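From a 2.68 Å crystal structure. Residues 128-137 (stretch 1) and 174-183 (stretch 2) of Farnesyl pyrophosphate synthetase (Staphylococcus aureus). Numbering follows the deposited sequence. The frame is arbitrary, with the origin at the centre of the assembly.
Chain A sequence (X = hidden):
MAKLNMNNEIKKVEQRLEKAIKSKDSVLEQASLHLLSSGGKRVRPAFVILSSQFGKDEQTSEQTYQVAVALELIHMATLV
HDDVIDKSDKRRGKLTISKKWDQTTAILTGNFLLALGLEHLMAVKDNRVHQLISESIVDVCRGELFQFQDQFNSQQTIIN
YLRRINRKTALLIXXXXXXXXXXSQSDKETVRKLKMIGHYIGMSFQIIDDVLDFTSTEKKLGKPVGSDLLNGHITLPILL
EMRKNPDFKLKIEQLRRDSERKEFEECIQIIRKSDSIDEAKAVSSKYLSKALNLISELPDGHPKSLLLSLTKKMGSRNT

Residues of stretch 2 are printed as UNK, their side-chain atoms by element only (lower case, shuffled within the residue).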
# COMPACT_ATOMS: atom_id res chain seq x y z
N ARG A 128 -5.08 -3.84 18.79
CA ARG A 128 -6.24 -4.20 17.97
C ARG A 128 -6.35 -3.28 16.75
O ARG A 128 -6.97 -3.63 15.75
CB ARG A 128 -7.53 -4.12 18.79
CG ARG A 128 -7.45 -4.78 20.17
CD ARG A 128 -8.81 -4.72 20.87
NE ARG A 128 -9.76 -5.64 20.25
CZ ARG A 128 -11.06 -5.65 20.49
NH1 ARG A 128 -11.59 -4.77 21.34
NH2 ARG A 128 -11.85 -6.54 19.89
N VAL A 129 -5.76 -2.09 16.85
CA VAL A 129 -5.76 -1.15 15.73
C VAL A 129 -4.81 -1.74 14.68
O VAL A 129 -5.16 -1.86 13.50
CB VAL A 129 -5.24 0.26 16.17
CG1 VAL A 129 -4.57 0.97 15.00
CG2 VAL A 129 -6.38 1.09 16.69
N HIS A 130 -3.62 -2.13 15.13
CA HIS A 130 -2.60 -2.72 14.27
C HIS A 130 -3.13 -3.95 13.54
O HIS A 130 -2.84 -4.13 12.35
CB HIS A 130 -1.36 -3.09 15.09
CG HIS A 130 -0.54 -1.91 15.51
ND1 HIS A 130 0.13 -1.12 14.61
CD2 HIS A 130 -0.31 -1.37 16.73
CE1 HIS A 130 0.73 -0.13 15.25
NE2 HIS A 130 0.47 -0.26 16.53
N GLN A 131 -3.89 -4.78 14.24
CA GLN A 131 -4.46 -5.97 13.62
C GLN A 131 -5.50 -5.49 12.60
O GLN A 131 -5.62 -6.06 11.53
CB GLN A 131 -5.12 -6.88 14.68
CG GLN A 131 -6.64 -6.73 14.81
CD GLN A 131 -7.42 -7.98 14.34
OE1 GLN A 131 -8.56 -7.87 13.85
NE2 GLN A 131 -6.81 -9.16 14.49
N LEU A 132 -6.21 -4.42 12.95
CA LEU A 132 -7.23 -3.84 12.07
C LEU A 132 -6.59 -3.21 10.84
O LEU A 132 -6.96 -3.53 9.71
CB LEU A 132 -8.07 -2.82 12.84
CG LEU A 132 -9.22 -2.10 12.11
CD1 LEU A 132 -10.23 -1.49 13.09
CD2 LEU A 132 -8.63 -1.01 11.21
N ILE A 133 -5.62 -2.32 11.03
CA ILE A 133 -4.97 -1.69 9.89
C ILE A 133 -4.24 -2.68 8.97
O ILE A 133 -4.25 -2.51 7.75
CB ILE A 133 -3.94 -0.64 10.36
CG1 ILE A 133 -4.65 0.42 11.22
CG2 ILE A 133 -3.25 -0.02 9.17
CD1 ILE A 133 -3.77 1.59 11.62
N SER A 134 -3.63 -3.71 9.55
CA SER A 134 -2.87 -4.68 8.77
C SER A 134 -3.73 -5.60 7.90
O SER A 134 -3.41 -5.79 6.73
CB SER A 134 -1.97 -5.50 9.69
OG SER A 134 -2.72 -6.43 10.45
N GLU A 135 -4.80 -6.16 8.45
CA GLU A 135 -5.70 -7.03 7.68
C GLU A 135 -6.38 -6.23 6.55
O GLU A 135 -6.70 -6.76 5.48
CB GLU A 135 -6.76 -7.65 8.59
CG GLU A 135 -7.10 -9.11 8.25
CD GLU A 135 -5.98 -10.07 8.63
OE1 GLU A 135 -5.55 -10.06 9.81
OE2 GLU A 135 -5.54 -10.84 7.75
N SER A 136 -6.59 -4.95 6.81
CA SER A 136 -7.19 -4.05 5.84
C SER A 136 -6.24 -3.81 4.69
O SER A 136 -6.68 -3.75 3.54
CB SER A 136 -7.54 -2.71 6.50
OG SER A 136 -8.59 -2.89 7.44
N ILE A 137 -4.95 -3.68 4.98
CA ILE A 137 -3.97 -3.44 3.93
C ILE A 137 -3.89 -4.67 3.07
O ILE A 137 -3.71 -4.58 1.85
CB ILE A 137 -2.57 -3.09 4.48
CG1 ILE A 137 -2.62 -1.71 5.16
CG2 ILE A 137 -1.55 -3.07 3.35
CD1 ILE A 137 -1.27 -1.00 5.27
N UNK A 174 -11.87 4.71 5.53
CA UNK A 174 -12.55 4.12 6.66
C UNK A 174 -11.58 4.02 7.84
O UNK A 174 -11.93 4.33 8.97
n UNK A 174 -14.31 -0.21 7.51
c UNK A 174 -14.32 0.77 6.64
c UNK A 174 -13.98 2.11 7.17
o UNK A 174 -14.59 0.61 5.45
c UNK A 174 -13.01 2.75 6.25
N UNK A 175 -10.36 3.54 7.55
CA UNK A 175 -9.31 3.43 8.58
C UNK A 175 -8.89 4.83 9.09
O UNK A 175 -8.60 5.00 10.27
c UNK A 175 -6.87 2.94 8.91
c UNK A 175 -8.41 1.27 7.81
c UNK A 175 -8.07 2.73 8.02
c UNK A 175 -7.42 0.60 6.91
N UNK A 176 -8.89 5.81 8.20
CA UNK A 176 -8.51 7.16 8.59
C UNK A 176 -9.51 7.76 9.57
O UNK A 176 -9.14 8.50 10.48
c UNK A 176 -8.41 8.08 7.37
o UNK A 176 -7.61 7.50 6.37
N UNK A 177 -10.79 7.47 9.37
CA UNK A 177 -11.78 8.03 10.28
C UNK A 177 -11.91 7.21 11.56
O UNK A 177 -12.12 7.79 12.63
c UNK A 177 -13.14 8.15 9.61
o UNK A 177 -13.42 6.93 8.91
c UNK A 177 -13.16 9.32 8.66
N UNK A 178 -11.77 5.89 11.46
CA UNK A 178 -11.89 4.98 12.62
C UNK A 178 -10.77 5.14 13.64
O UNK A 178 -11.03 5.41 14.83
o UNK A 178 -12.70 0.89 11.40
c UNK A 178 -11.90 3.53 12.16
c UNK A 178 -12.56 1.13 12.63
c UNK A 178 -12.59 2.58 13.11
o UNK A 178 -12.40 0.24 13.49
N UNK A 179 -9.55 4.96 13.15
CA UNK A 179 -8.33 5.10 13.93
C UNK A 179 -8.21 6.52 14.50
O UNK A 179 -7.85 6.73 15.65
c UNK A 179 -5.82 5.03 13.81
c UNK A 179 -7.18 3.39 12.46
c UNK A 179 -7.10 4.82 13.03
N UNK A 180 -8.54 7.50 13.68
CA UNK A 180 -8.43 8.86 14.15
C UNK A 180 -9.25 9.10 15.40
O UNK A 180 -8.88 9.91 16.26
N UNK A 181 -10.38 8.42 15.51
CA UNK A 181 -11.24 8.57 16.67
C UNK A 181 -10.68 7.71 17.81
O UNK A 181 -10.67 8.13 18.97
c UNK A 181 -12.65 8.14 16.33
N UNK A 182 -10.20 6.52 17.46
CA UNK A 182 -9.64 5.61 18.44
C UNK A 182 -8.38 6.15 19.03
O UNK A 182 -7.94 5.68 20.08
c UNK A 182 -9.34 4.24 17.83
c UNK A 182 -8.54 3.37 18.82
c UNK A 182 -10.47 2.26 16.70
c UNK A 182 -10.65 3.56 17.41
N UNK A 183 -7.76 7.13 18.38
CA UNK A 183 -6.53 7.70 18.95
C UNK A 183 -6.81 8.68 20.10
O UNK A 183 -6.03 8.78 21.03
c UNK A 183 -5.65 8.43 17.90
c UNK A 183 -5.31 7.51 16.76
o UNK A 183 -6.34 9.58 17.41

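Stretch 1 and stretch 2 are both helical and run antiparallel, their axes 177° apart in direction and 11.1 Å apart at closest approach. Position 174 carries three side-chain carbons in a row, the third bearing one oxygen and one nitrogen. This terminal amide makes it Q174, whose side chain stays beyond contact distance of stretch 1.

Position 175 has four carbons, forked at the first, with one arm two carbons long, and it lies against L132, I133 and S136. The fork at the first carbon excludes leucine and gives I175. Its CD1 comes within 3.3 Å of S136 CB, CG1 lies 4.1 Å from L132 CD2, and CG2 lies 4.1 Å from I133 CG1.

At position 176 a single carbon is followed by one oxygen, out of reach of stretch 1; this is S176. Position 177, also out of reach, has one carbon carrying an oxygen and a carbon, the pattern of T177.

Position 178 shows three carbons in a row, the third carrying two oxygens; its CA-to-CB bond points toward stretch 1, and its end lies at L132. The carboxylate identifies E178. Its OE2 is modelled 2.8 Å from L132 CD1, too close for a carbon and an oxygen, a clash on which nothing rests; OE1 is hydrogen-bonded elsewhere in the structure.

Position 179 has one carbon carrying two more, facing V129 and I133. The symmetrical three-carbon fork is V179, whose CG2 lies 3.9 Å from I133 CD1 and 4.4 Å from V129 CG1.

Position 180 has no side-chain atoms and is G180; a CB in ideal geometry would fall 2.9 Å from S176 O. Position 181 has a single carbon, out of reach of stretch 1, and is A181.

Position 182 repeats the four-carbon fork with one longer arm and reaches V129. It is I182, with CG2 3.8 Å from V129 CG2. Position 183 bears one carbon with an oxygen and a carbon, out of contact with stretch 1, and is T183.

The contact is a small apolar seam, burying 362 Å² in total, with no hydrogen bond across it. I175, V179 and I182 recur at intervals of four and three residues, which brings them to one side of the helix, facing V129, L132 and I133. The antiparallel course pairs V129 with V179 and I133 with I175, their CA atoms 7.0 and 6.8 Å apart. S136 borders the seam through its CB; its OG donates a hydrogen bond to L132 O, 2.9 Å away, within its own helix.

Stretch 2, residues 174-183: QISTEVGAIT
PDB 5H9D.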